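Local coordinates for protein CocE/NonD family hydrolase (Staphylococcus aureus subsp. aureus COL, PDB 3III) that is probably a serine hydrolase of the CocE/NonD family, with an alpha/beta-hydrolase domain related to X-Pro dipeptidyl-peptidases, though its natural substrate is not established, at residues I56-D64 with P110-V119; M423-K431 with V513-G521. One frame throughout, in Å; residues are numbered along the deposited sequence.

Interaction 1 and interaction 2 belong to the two main parts of the chain. The contact of 56-64 with 110-119 lies within the X-Pro dipeptidyl-peptidase (S15) part, which has the alpha/beta-hydrolase fold. The contact of 423-431 with 513-521 lies in the C-terminal non-catalytic part, in a five-stranded antiparallel sheet. The centres of interaction 1 and interaction 2 are about 47 Å apart. The nearest atoms of interaction 1 and interaction 2 are about 32 Å apart, and the two contacts lie on opposite sides of the chain's centre. Interaction 1 comes first along the chain. It packs a short helix, and the loop leading into strand 119-124, against strand 53-60, whereas interaction 2 pairs two strands and folds a loop over one of them.

Interaction 1: residues I56-D64 with P110-V119; sequences INIFRPNKD and PGFWVPNDYV
Strand residues Phe59 and Arg60 meet the start of strand 119-124, the antiparallel neighbour of strand 53-60, at Val119. The CA atoms of Arg60 and Val119 are 4.6 Å apart. A CA-H...O contact joins Val119 CA to Phe59 O at 3.4 Å. The short helix 110-113 precedes this point and supplies Pro110, with Val114 just after it.

Pro110 lies over one face of the Phe59 ring. Its CG sits 3.7 Å from the Phe59 ring centroid and 7° off the ring normal, a CH-pi contact almost over the centre. Val114 splits its two methyls. CG1 is anti to the backbone N (chi1 -179°) and meets Pro61, at 3.9 Å from Pro61 CD, while CG2 turns to Phe59 CB. Val119 also forks, with CG2 3.6 Å from Arg60 CB and CG1 3.9 Å from Ile58 CG2. At the solvent-facing end of the contact, Lys63 reaches across with an extended chain. Its NZ forms a salt bridge with Asp117 OD1 at 2.8 Å, coming from above the carboxylate plane, 45° out of it. Tyr118 O is buried here without a polar partner.

Arg60 turns its guanidinium away to Glu41 on strand 36-47. Phe59 also packs on Met40 of that strand, and its backbone bonds to Val120. The contact joins the segment leading into strand 119-124 to strand 53-60 in the mixed sheet, while Tyr118 packs on strand 67-74 and helix 306-319.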
ATOM      1  N   ILE A  56      -5.425  20.408  15.373  1.00  6.12           N
ATOM      2  CA  ILE A  56      -4.843  19.149  15.937  1.00  6.27           C
ATOM      3  C   ILE A  56      -5.466  18.770  17.271  1.00  6.55           C
ATOM      4  O   ILE A  56      -6.112  19.590  17.942  1.00  6.96           O
ATOM      5  CB  ILE A  56      -3.290  19.284  16.179  1.00  5.43           C
ATOM      6  CG1 ILE A  56      -2.986  20.321  17.268  1.00  6.87           C
ATOM      7  CG2 ILE A  56      -2.611  19.767  14.915  1.00  6.39           C
ATOM      8  CD1 ILE A  56      -1.423  20.513  17.605  1.00  5.41           C
ATOM      9  N   ASN A  57      -5.228  17.521  17.669  1.00  7.33           N
ATOM     10  CA  ASN A  57      -5.393  17.085  19.042  1.00  7.63           C
ATOM     11  C   ASN A  57      -4.053  16.611  19.571  1.00  7.71           C
ATOM     12  O   ASN A  57      -3.269  16.012  18.844  1.00  8.50           O
ATOM     13  CB  ASN A  57      -6.352  15.901  19.110  1.00  8.19           C
ATOM     14  CG  ASN A  57      -7.736  16.233  18.601  1.00  8.88           C
ATOM     15  OD1 ASN A  57      -8.233  17.346  18.790  1.00  4.90           O
ATOM     16  ND2 ASN A  57      -8.399  15.239  18.035  1.00  4.61           N
ATOM     17  N   ILE A  58      -3.821  16.839  20.853  1.00  6.77           N
ATOM     18  CA  ILE A  58      -2.627  16.378  21.529  1.00  6.96           C
ATOM     19  C   ILE A  58      -3.019  15.506  22.731  1.00  7.17           C
ATOM     20  O   ILE A  58      -3.713  15.958  23.627  1.00  8.42           O
ATOM     21  CB  ILE A  58      -1.810  17.560  22.112  1.00  5.68           C
ATOM     22  CG1 ILE A  58      -1.410  18.595  21.043  1.00  7.44           C
ATOM     23  CG2 ILE A  58      -0.562  17.045  22.890  1.00  2.52           C
ATOM     24  CD1 ILE A  58      -0.932  19.990  21.642  1.00  6.32           C
ATOM     25  N   PHE A  59      -2.561  14.260  22.752  1.00  6.09           N
ATOM     26  CA  PHE A  59      -2.755  13.391  23.902  1.00  5.76           C
ATOM     27  C   PHE A  59      -1.413  13.248  24.579  1.00  6.26           C
ATOM     28  O   PHE A  59      -0.415  12.879  23.910  1.00  7.54           O
ATOM     29  CB  PHE A  59      -3.177  12.013  23.417  1.00  6.94           C
ATOM     30  CG  PHE A  59      -4.541  11.975  22.740  1.00  5.24           C
ATOM     31  CD1 PHE A  59      -5.654  11.674  23.463  1.00  6.13           C
ATOM     32  CD2 PHE A  59      -4.676  12.271  21.374  1.00  6.44           C
ATOM     33  CE1 PHE A  59      -6.911  11.643  22.841  1.00  8.08           C
ATOM     34  CE2 PHE A  59      -5.887  12.231  20.736  1.00  5.27           C
ATOM     35  CZ  PHE A  59      -7.016  11.910  21.461  1.00  5.68           C
ATOM     36  N   ARG A  60      -1.378  13.532  25.871  1.00  6.00           N
ATOM     37  CA  ARG A  60      -0.139  13.507  26.611  1.00  6.55           C
ATOM     38  C   ARG A  60      -0.301  13.088  28.053  1.00  5.86           C
ATOM     39  O   ARG A  60      -1.382  13.198  28.614  1.00  6.46           O
ATOM     40  CB  ARG A  60       0.568  14.848  26.489  1.00  5.86           C
ATOM     41  CG  ARG A  60      -0.241  16.046  26.911  1.00  7.42           C
ATOM     42  CD  ARG A  60       0.520  17.359  26.645  1.00  9.57           C
ATOM     43  NE  ARG A  60      -0.199  18.492  27.246  1.00  8.56           N
ATOM     44  CZ  ARG A  60      -0.116  18.834  28.530  1.00 10.31           C
ATOM     45  NH1 ARG A  60       0.651  18.173  29.371  1.00 10.66           N
ATOM     46  NH2 ARG A  60      -0.841  19.840  28.991  1.00 13.00           N
ATOM     47  N   PRO A  61       0.783  12.586  28.655  1.00  7.06           N
ATOM     48  CA  PRO A  61       0.713  12.210  30.038  1.00  7.28           C
ATOM     49  C   PRO A  61       0.338  13.391  30.934  1.00  7.97           C
ATOM     50  O   PRO A  61       0.704  14.548  30.682  1.00  6.20           O
ATOM     51  CB  PRO A  61       2.110  11.695  30.330  1.00  7.57           C
ATOM     52  CG  PRO A  61       2.657  11.335  29.038  1.00  8.65           C
ATOM     53  CD  PRO A  61       2.115  12.328  28.102  1.00  5.87           C
ATOM     54  N   ASN A  62      -0.503  13.108  31.922  1.00  9.00           N
ATOM     55  CA  ASN A  62      -0.879  14.091  32.905  1.00  9.67           C
ATOM     56  C   ASN A  62       0.230  14.239  33.944  1.00  9.95           C
ATOM     57  O   ASN A  62       0.062  13.866  35.114  1.00  9.56           O
ATOM     58  CB  ASN A  62      -2.216  13.669  33.576  1.00 11.47           C
ATOM     59  CG  ASN A  62      -2.713  14.678  34.535  1.00 14.46           C
ATOM     60  OD1 ASN A  62      -2.368  15.863  34.422  1.00 19.05           O
ATOM     61  ND2 ASN A  62      -3.507  14.233  35.524  1.00 17.68           N
ATOM     62  N   LYS A  63       1.350  14.804  33.502  1.00  9.26           N
ATOM     63  CA  LYS A  63       2.450  15.128  34.341  1.00  8.97           C
ATOM     64  C   LYS A  63       3.351  16.079  33.578  1.00  8.28           C
ATOM     65  O   LYS A  63       3.314  16.148  32.339  1.00  8.05           O
ATOM     66  CB  LYS A  63       3.210  13.860  34.794  1.00  8.93           C
ATOM     67  CG  LYS A  63       3.615  12.938  33.688  1.00  9.58           C
ATOM     68  CD  LYS A  63       4.415  11.726  34.179  1.00  8.71           C
ATOM     69  CE  LYS A  63       4.323  10.585  33.223  1.00  8.09           C
ATOM     70  NZ  LYS A  63       5.355   9.594  33.413  1.00  6.26           N
ATOM     71  N   ASP A  64       4.114  16.848  34.328  1.00  8.26           N
ATOM     72  CA  ASP A  64       5.206  17.658  33.786  1.00 10.06           C
ATOM     73  C   ASP A  64       6.230  16.727  33.136  1.00 10.28           C
ATOM     74  O   ASP A  64       6.358  15.545  33.514  1.00 11.37           O
ATOM     75  CB  ASP A  64       5.944  18.410  34.888  1.00 11.22           C
ATOM     76  CG  ASP A  64       5.121  19.471  35.534  1.00 15.65           C
ATOM     77  OD1 ASP A  64       4.121  19.920  34.953  1.00 20.95           O
ATOM     78  OD2 ASP A  64       5.518  19.893  36.628  1.00 23.54           O
ATOM     79  N   PRO A 110      -3.731   6.519  21.127  1.00  9.41           N
ATOM     80  CA  PRO A 110      -3.147   7.063  22.350  1.00 10.11           C
ATOM     81  C   PRO A 110      -3.267   6.168  23.599  1.00  9.02           C
ATOM     82  O   PRO A 110      -2.478   6.327  24.523  1.00  9.14           O
ATOM     83  CB  PRO A 110      -3.883   8.380  22.539  1.00 10.65           C
ATOM     84  CG  PRO A 110      -5.012   8.332  21.680  1.00 11.58           C
ATOM     85  CD  PRO A 110      -4.751   7.419  20.557  1.00 11.35           C
ATOM     86  N   GLY A 111      -4.215   5.238  23.614  1.00  8.97           N
ATOM     87  CA  GLY A 111      -4.364   4.302  24.705  1.00  9.34           C
ATOM     88  C   GLY A 111      -3.200   3.287  24.748  1.00  8.36           C
ATOM     89  O   GLY A 111      -3.006   2.605  25.771  1.00  6.62           O
ATOM     90  N   PHE A 112      -2.451   3.193  23.648  1.00  7.57           N
ATOM     91  CA  PHE A 112      -1.215   2.334  23.643  1.00  8.40           C
ATOM     92  C   PHE A 112       0.005   3.189  23.895  1.00  7.76           C
ATOM     93  O   PHE A 112       0.852   2.870  24.723  1.00  7.05           O
ATOM     94  CB  PHE A 112      -1.062   1.536  22.320  1.00  7.31           C
ATOM     95  CG  PHE A 112       0.273   0.808  22.207  1.00  7.88           C
ATOM     96  CD1 PHE A 112       0.537  -0.277  22.996  1.00  6.94           C
ATOM     97  CD2 PHE A 112       1.276   1.256  21.375  1.00  9.16           C
ATOM     98  CE1 PHE A 112       1.743  -0.939  22.954  1.00  9.06           C
ATOM     99  CE2 PHE A 112       2.501   0.604  21.336  1.00  8.07           C
ATOM    100  CZ  PHE A 112       2.744  -0.495  22.116  1.00 10.31           C
ATOM    101  N   TRP A 113       0.116   4.307  23.192  1.00  8.66           N
ATOM    102  CA  TRP A 113       1.364   5.061  23.231  1.00  8.48           C
ATOM    103  C   TRP A 113       1.507   5.908  24.473  1.00  8.81           C
ATOM    104  O   TRP A 113       2.576   5.923  25.080  1.00  8.79           O
ATOM    105  CB  TRP A 113       1.543   5.902  21.981  1.00  9.08           C
ATOM    106  CG  TRP A 113       1.769   5.054  20.773  1.00  8.02           C
ATOM    107  CD1 TRP A 113       0.842   4.690  19.866  1.00  8.50           C
ATOM    108  CD2 TRP A 113       2.981   4.417  20.383  1.00  6.50           C
ATOM    109  NE1 TRP A 113       1.386   3.899  18.908  1.00  6.18           N
ATOM    110  CE2 TRP A 113       2.708   3.702  19.206  1.00  7.63           C
ATOM    111  CE3 TRP A 113       4.279   4.404  20.894  1.00  7.25           C
ATOM    112  CZ2 TRP A 113       3.670   2.997  18.539  1.00  8.05           C
ATOM    113  CZ3 TRP A 113       5.228   3.693  20.247  1.00  7.23           C
ATOM    114  CH2 TRP A 113       4.932   2.983  19.082  1.00  6.50           C
ATOM    115  N   VAL A 114       0.455   6.602  24.866  1.00  9.13           N
ATOM    116  CA  VAL A 114       0.559   7.516  25.985  1.00  7.96           C
ATOM    117  C   VAL A 114       0.886   6.834  27.321  1.00  8.98           C
ATOM    118  O   VAL A 114       1.695   7.352  28.063  1.00  8.33           O
ATOM    119  CB  VAL A 114      -0.604   8.528  26.067  1.00  9.49           C
ATOM    120  CG1 VAL A 114      -0.408   9.446  27.251  1.00  8.49           C
ATOM    121  CG2 VAL A 114      -0.617   9.367  24.796  1.00  6.46           C
ATOM    122  N   PRO A 115       0.333   5.667  27.623  1.00  8.70           N
ATOM    123  CA  PRO A 115       0.726   4.992  28.865  1.00  8.35           C
ATOM    124  C   PRO A 115       2.177   4.545  28.849  1.00  8.98           C
ATOM    125  O   PRO A 115       2.766   4.324  29.890  1.00  8.99           O
ATOM    126  CB  PRO A 115      -0.186   3.800  28.928  1.00  6.85           C
ATOM    127  CG  PRO A 115      -1.394   4.263  28.213  1.00 10.03           C
ATOM    128  CD  PRO A 115      -0.877   5.053  27.056  1.00  9.58           C
ATOM    129  N   ASN A 116       2.750   4.433  27.672  1.00  7.52           N
ATOM    130  CA  ASN A 116       4.202   4.120  27.541  1.00  8.22           C
ATOM    131  C   ASN A 116       5.066   5.404  27.526  1.00  8.75           C
ATOM    132  O   ASN A 116       6.253   5.380  27.127  1.00  9.74           O
ATOM    133  CB  ASN A 116       4.431   3.283  26.282  1.00  7.78           C
ATOM    134  CG  ASN A 116       4.009   1.852  26.438  1.00  9.18           C
ATOM    135  OD1 ASN A 116       3.070   1.337  25.785  1.00 11.47           O
ATOM    136  ND2 ASN A 116       4.668   1.195  27.307  1.00  3.96           N
ATOM    137  N   ASP A 117       4.499   6.522  28.004  1.00  8.62           N
ATOM    138  CA  ASP A 117       5.200   7.805  28.117  1.00  8.92           C
ATOM    139  C   ASP A 117       5.683   8.331  26.794  1.00  8.20           C
ATOM    140  O   ASP A 117       6.839   8.802  26.669  1.00  9.24           O
ATOM    141  CB  ASP A 117       6.382   7.736  29.112  1.00  8.84           C
ATOM    142  CG  ASP A 117       5.919   7.276  30.516  1.00 12.79           C
ATOM    143  OD1 ASP A 117       5.096   8.021  31.051  1.00 14.02           O
ATOM    144  OD2 ASP A 117       6.352   6.202  31.038  1.00 15.31           O
ATOM    145  N   TYR A 118       4.770   8.329  25.840  1.00  6.74           N
ATOM    146  CA  TYR A 118       4.874   9.056  24.581  1.00  7.03           C
ATOM    147  C   TYR A 118       3.751  10.107  24.548  1.00  7.58           C
ATOM    148  O   TYR A 118       2.718   9.980  25.232  1.00  9.95           O
ATOM    149  CB  TYR A 118       4.669   8.168  23.360  1.00  6.37           C
ATOM    150  CG  TYR A 118       5.792   7.285  23.013  1.00  7.96           C
ATOM    151  CD1 TYR A 118       6.702   7.638  22.002  1.00  7.21           C
ATOM    152  CD2 TYR A 118       5.990   6.071  23.695  1.00  3.33           C
ATOM    153  CE1 TYR A 118       7.760   6.817  21.691  1.00  7.62           C
ATOM    154  CE2 TYR A 118       7.072   5.233  23.364  1.00  8.16           C
ATOM    155  CZ  TYR A 118       7.962   5.639  22.392  1.00 10.18           C
ATOM    156  OH  TYR A 118       8.988   4.831  22.065  1.00  9.33           O
ATOM    157  N   VAL A 119       3.959  11.140  23.777  1.00  7.28           N
ATOM    158  CA  VAL A 119       2.892  12.055  23.400  1.00  7.76           C
ATOM    159  C   VAL A 119       2.354  11.586  22.022  1.00  8.54           C
ATOM    160  O   VAL A 119       3.110  11.092  21.216  1.00  9.58           O
ATOM    161  CB  VAL A 119       3.378  13.532  23.368  1.00  8.23           C
ATOM    162  CG1 VAL A 119       2.391  14.455  22.594  1.00  7.45           C
ATOM    163  CG2 VAL A 119       3.633  14.050  24.788  1.00  5.72           C
TER

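Interaction 2: residues M423-K431 with V513-G521; sequences MDLFAGIKK and VKGSEIVIG
Phe426 and Lys514 form an antiparallel hydrogen-bonded pair, and the loop that follows lies over one face of the Phe426 ring. Phe426 N donates to Lys514 O at 3.0 Å, and Lys514 N returns a bond of 3.0 Å to Phe426 O. The first bond is somewhat straighter. Ala427 and Val513 make the next, non-hydrogen-bonded pair.

Beyond Lys514 the chain leaves the strand and passes over the ring. Ser516 C lies 3.4 Å above the Phe426 ring plane, offset toward the rim, and Glu517 N covers the same face. The Glu517 chain bends at chi2 (68°), and its carboxylate comes to the ring edge. There Glu517 OE1 lies in the ring plane, 3.4 Å from Phe426 CD1, with carboxylate and ring planes 74° apart. Farther along the strand, Lys430 lays its CE 3.7 Å from Ile518 CG2. Its chain bends at chi4, and a water bridges Lys430 NZ to Ile518 O, 2.8 Å from each.

Several second-shell bonds hold these groups. Lys514 has an extended side chain, and its NZ donates to Glu517 O at 3.2 Å and to Lys389 O. Glu517 OE1 accepts from Trp456 NE1, and OE2 bonds to His533. Lys430 NZ has a salt bridge to Glu438. On the other side of the sheet, Ala427 and Val513 pack on Leu411 of strand 408-417.

Both carboxylate oxygens of Glu517 thus have hydrogen-bond partners, which fix its rotation. The carboxylate probably finds a mildly favourable, electropositive ring edge at Phe426. Packing over the ring and hydrogen bonds act together where strand 508-514, paired antiparallel with 424-432 in the C-terminal sheet, runs out into a loop.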
HETATM    1  N   MSE A 423      -4.900  -2.415 -26.418  1.00  8.38           N
HETATM    2  CA  MSE A 423      -5.317  -3.563 -25.657  1.00  9.33           C
HETATM    3  C   MSE A 423      -5.119  -3.291 -24.162  1.00  7.97           C
HETATM    4  O   MSE A 423      -4.109  -2.743 -23.768  1.00  7.68           O
HETATM    5  CB  MSE A 423      -4.473  -4.787 -26.035  1.00 10.24           C
HETATM    6  CG  MSE A 423      -4.503  -5.082 -27.502  1.00 12.84           C
HETATM    7 SE   MSE A 423      -3.084  -6.380 -27.973  1.00 20.88          SE
HETATM    8  CE  MSE A 423      -3.915  -8.067 -27.218  1.00 10.25           C
ATOM      9  N   ASP A 424      -6.099  -3.673 -23.367  1.00  7.32           N
ATOM     10  CA  ASP A 424      -5.949  -3.716 -21.942  1.00  7.65           C
ATOM     11  C   ASP A 424      -5.748  -5.166 -21.525  1.00  7.49           C
ATOM     12  O   ASP A 424      -6.659  -5.977 -21.679  1.00  6.30           O
ATOM     13  CB  ASP A 424      -7.183  -3.102 -21.249  1.00  7.86           C
ATOM     14  CG  ASP A 424      -7.210  -1.567 -21.362  1.00  8.24           C
ATOM     15  OD1 ASP A 424      -6.113  -0.989 -21.438  1.00  8.66           O
ATOM     16  OD2 ASP A 424      -8.300  -0.945 -21.299  1.00 11.92           O
ATOM     17  N   LEU A 425      -4.567  -5.455 -20.938  1.00  6.59           N
ATOM     18  CA  LEU A 425      -4.205  -6.811 -20.540  1.00  6.55           C
ATOM     19  C   LEU A 425      -4.206  -6.903 -18.998  1.00  7.31           C
ATOM     20  O   LEU A 425      -3.650  -6.039 -18.294  1.00  8.41           O
ATOM     21  CB  LEU A 425      -2.833  -7.190 -21.066  1.00  6.10           C
ATOM     22  CG  LEU A 425      -2.533  -7.155 -22.578  1.00  6.72           C
ATOM     23  CD1 LEU A 425      -1.025  -7.410 -22.874  1.00  5.64           C
ATOM     24  CD2 LEU A 425      -3.361  -8.172 -23.264  1.00  6.12           C
ATOM     25  N   PHE A 426      -4.868  -7.943 -18.521  1.00  6.82           N
ATOM     26  CA  PHE A 426      -5.034  -8.236 -17.121  1.00  5.14           C
ATOM     27  C   PHE A 426      -4.313  -9.547 -16.895  1.00  5.81           C
ATOM     28  O   PHE A 426      -4.631 -10.554 -17.512  1.00  6.40           O
ATOM     29  CB  PHE A 426      -6.516  -8.395 -16.795  1.00  6.16           C
ATOM     30  CG  PHE A 426      -7.324  -7.095 -16.910  1.00  6.82           C
ATOM     31  CD1 PHE A 426      -7.751  -6.441 -15.797  1.00  8.08           C
ATOM     32  CD2 PHE A 426      -7.653  -6.555 -18.151  1.00  6.35           C
ATOM     33  CE1 PHE A 426      -8.472  -5.219 -15.861  1.00  9.73           C
ATOM     34  CE2 PHE A 426      -8.410  -5.358 -18.235  1.00  6.89           C
ATOM     35  CZ  PHE A 426      -8.840  -4.697 -17.113  1.00  9.51           C
ATOM     36  N   ALA A 427      -3.282  -9.507 -16.075  1.00  6.70           N
ATOM     37  CA  ALA A 427      -2.502 -10.696 -15.727  1.00  6.82           C
ATOM     38  C   ALA A 427      -2.732 -11.103 -14.308  1.00  7.31           C
ATOM     39  O   ALA A 427      -2.967 -10.274 -13.397  1.00  7.84           O
ATOM     40  CB  ALA A 427      -1.057 -10.469 -15.962  1.00  6.42           C
ATOM     41  N   GLY A 428      -2.658 -12.418 -14.095  1.00  7.25           N
ATOM     42  CA  GLY A 428      -2.696 -12.965 -12.794  1.00  7.27           C
ATOM     43  C   GLY A 428      -1.877 -14.218 -12.602  1.00  6.89           C
ATOM     44  O   GLY A 428      -1.658 -14.993 -13.548  1.00  6.19           O
ATOM     45  N   ILE A 429      -1.369 -14.371 -11.376  1.00  6.98           N
ATOM     46  CA  ILE A 429      -0.707 -15.605 -10.948  1.00  6.48           C
ATOM     47  C   ILE A 429      -1.600 -16.262  -9.916  1.00  8.23           C
ATOM     48  O   ILE A 429      -2.025 -15.598  -8.938  1.00  7.79           O
ATOM     49  CB  ILE A 429       0.643 -15.323 -10.295  1.00  5.21           C
ATOM     50  CG1 ILE A 429       1.499 -14.464 -11.225  1.00  8.32           C
ATOM     51  CG2 ILE A 429       1.391 -16.694  -9.883  1.00  5.86           C
ATOM     52  CD1 ILE A 429       1.777 -15.136 -12.624  1.00  7.62           C
ATOM     53  N   LYS A 430      -1.872 -17.552 -10.120  1.00  7.87           N
ATOM     54  CA  LYS A 430      -2.702 -18.361  -9.188  1.00  7.85           C
ATOM     55  C   LYS A 430      -1.869 -19.576  -8.743  1.00  8.33           C
ATOM     56  O   LYS A 430      -0.935 -19.997  -9.448  1.00  7.33           O
ATOM     57  CB  LYS A 430      -3.982 -18.867  -9.879  1.00  7.77           C
ATOM     58  CG  LYS A 430      -4.907 -17.793 -10.331  1.00  6.88           C
ATOM     59  CD  LYS A 430      -6.167 -18.285 -10.993  1.00  7.43           C
ATOM     60  CE  LYS A 430      -7.120 -17.100 -11.207  1.00  6.63           C
ATOM     61  NZ  LYS A 430      -7.650 -16.509  -9.931  1.00  6.87           N
ATOM     62  N   LYS A 431      -2.224 -20.124  -7.584  1.00  8.82           N
ATOM     63  CA  LYS A 431      -1.688 -21.374  -7.094  1.00  7.92           C
ATOM     64  C   LYS A 431      -2.819 -22.343  -7.050  1.00  8.51           C
ATOM     65  O   LYS A 431      -3.926 -21.964  -6.587  1.00  7.61           O
ATOM     66  CB  LYS A 431      -1.132 -21.242  -5.682  1.00  9.21           C
ATOM     67  CG  LYS A 431      -0.511 -22.606  -5.226  1.00 10.17           C
ATOM     68  CD  LYS A 431       0.372 -22.513  -4.009  1.00 13.53           C
ATOM     69  CE  LYS A 431      -0.278 -22.935  -2.731  1.00 11.35           C
ATOM     70  NZ  LYS A 431       0.655 -23.291  -1.632  1.00  6.06           N
ATOM     71  N   VAL A 513      -4.150 -14.740 -18.486  1.00  8.18           N
ATOM     72  CA  VAL A 513      -4.191 -13.482 -19.200  1.00  6.85           C
ATOM     73  C   VAL A 513      -5.613 -13.310 -19.723  1.00  8.09           C
ATOM     74  O   VAL A 513      -6.199 -14.241 -20.331  1.00  8.32           O
ATOM     75  CB  VAL A 513      -3.139 -13.434 -20.328  1.00  7.85           C
ATOM     76  CG1 VAL A 513      -3.199 -12.034 -21.060  1.00  5.80           C
ATOM     77  CG2 VAL A 513      -1.754 -13.702 -19.801  1.00  7.51           C
ATOM     78  N   LYS A 514      -6.165 -12.106 -19.594  1.00  8.14           N
ATOM     79  CA  LYS A 514      -7.574 -11.913 -19.853  1.00  7.43           C
ATOM     80  C   LYS A 514      -7.823 -10.455 -20.229  1.00  7.87           C
ATOM     81  O   LYS A 514      -7.001  -9.576 -19.944  1.00  7.54           O
ATOM     82  CB  LYS A 514      -8.288 -12.218 -18.512  1.00  9.44           C
ATOM     83  CG  LYS A 514      -9.757 -12.428 -18.621  1.00 12.87           C
ATOM     84  CD  LYS A 514     -10.333 -12.766 -17.243  1.00 14.78           C
ATOM     85  CE  LYS A 514     -11.740 -13.215 -17.381  1.00 16.67           C
ATOM     86  NZ  LYS A 514     -12.552 -12.973 -16.173  1.00 20.13           N
ATOM     87  N   GLY A 515      -8.986 -10.174 -20.818  1.00  6.52           N
ATOM     88  CA  GLY A 515      -9.329  -8.789 -21.150  1.00  7.49           C
ATOM     89  C   GLY A 515     -10.096  -8.027 -20.110  1.00  6.75           C
ATOM     90  O   GLY A 515     -10.582  -6.902 -20.383  1.00  7.03           O
ATOM     91  N   SER A 516     -10.231  -8.613 -18.935  1.00  6.85           N
ATOM     92  CA  SER A 516     -10.930  -7.965 -17.829  1.00  8.00           C
ATOM     93  C   SER A 516     -10.450  -8.568 -16.499  1.00  8.58           C
ATOM     94  O   SER A 516      -9.632  -9.487 -16.494  1.00  6.81           O
ATOM     95  CB  SER A 516     -12.478  -8.059 -18.027  1.00  7.95           C
ATOM     96  OG  SER A 516     -12.904  -9.407 -18.118  1.00  7.41           O
ATOM     97  N   GLU A 517     -10.959  -8.047 -15.380  1.00  8.90           N
ATOM     98  CA  GLU A 517     -10.503  -8.459 -14.053  1.00  8.99           C
ATOM     99  C   GLU A 517     -10.508  -9.969 -13.895  1.00  9.49           C
ATOM    100  O   GLU A 517     -11.466 -10.636 -14.248  1.00  9.31           O
ATOM    101  CB  GLU A 517     -11.346  -7.822 -12.944  1.00  9.25           C
ATOM    102  CG  GLU A 517     -10.491  -7.230 -11.828  1.00  8.28           C
ATOM    103  CD  GLU A 517      -9.713  -6.048 -12.282  1.00  8.48           C
ATOM    104  OE1 GLU A 517      -8.473  -6.174 -12.445  1.00  8.66           O
ATOM    105  OE2 GLU A 517     -10.324  -4.966 -12.389  1.00 13.20           O
ATOM    106  N   ILE A 518      -9.432 -10.488 -13.326  1.00 10.85           N
ATOM    107  CA  ILE A 518      -9.302 -11.918 -13.163  1.00 10.40           C
ATOM    108  C   ILE A 518     -10.114 -12.461 -11.977  1.00 11.59           C
ATOM    109  O   ILE A 518     -10.892 -13.395 -12.133  1.00  9.98           O
ATOM    110  CB  ILE A 518      -7.827 -12.306 -13.154  1.00 10.36           C
ATOM    111  CG1 ILE A 518      -7.235 -12.006 -14.561  1.00 11.84           C
ATOM    112  CG2 ILE A 518      -7.669 -13.807 -12.817  1.00  8.57           C
ATOM    113  CD1 ILE A 518      -5.755 -11.883 -14.502  1.00 15.24           C
ATOM    114  N   VAL A 519      -9.919 -11.879 -10.805  1.00 11.24           N
ATOM    115  CA  VAL A 519     -10.737 -12.187  -9.659  1.00 11.89           C
ATOM    116  C   VAL A 519     -11.876 -11.191  -9.688  1.00 13.17           C
ATOM    117  O   VAL A 519     -11.673  -9.969  -9.847  1.00 11.49           O
ATOM    118  CB  VAL A 519      -9.920 -12.095  -8.344  1.00 13.02           C
ATOM    119  CG1 VAL A 519     -10.861 -12.314  -7.128  1.00 11.92           C
ATOM    120  CG2 VAL A 519      -8.738 -13.112  -8.331  1.00 10.25           C
ATOM    121  N   ILE A 520     -13.097 -11.678  -9.640  1.00 14.48           N
ATOM    122  CA  ILE A 520     -14.180 -10.738  -9.746  1.00 17.30           C
ATOM    123  C   ILE A 520     -14.773 -10.422  -8.384  1.00 18.20           C
ATOM    124  O   ILE A 520     -14.542 -11.129  -7.410  1.00 18.47           O
ATOM    125  CB  ILE A 520     -15.234 -11.198 -10.750  1.00 18.89           C
ATOM    126  CG1 ILE A 520     -15.984 -12.416 -10.234  1.00 20.01           C
ATOM    127  CG2 ILE A 520     -14.555 -11.504 -12.124  1.00 18.29           C
ATOM    128  CD1 ILE A 520     -16.999 -12.862 -11.259  1.00 22.07           C
ATOM    129  N   GLY A 521     -15.471  -9.292  -8.324  1.00 19.38           N
ATOM    130  CA  GLY A 521     -16.228  -8.915  -7.128  1.00 19.25           C
ATOM    131  C   GLY A 521     -15.392  -8.221  -6.084  1.00 17.91           C
ATOM    132  O   GLY A 521     -14.179  -7.999  -6.244  1.00 18.71           O
TER
HETATM  133  O   HOH W   1     -10.238 -15.795 -10.844  1.00 18.83           O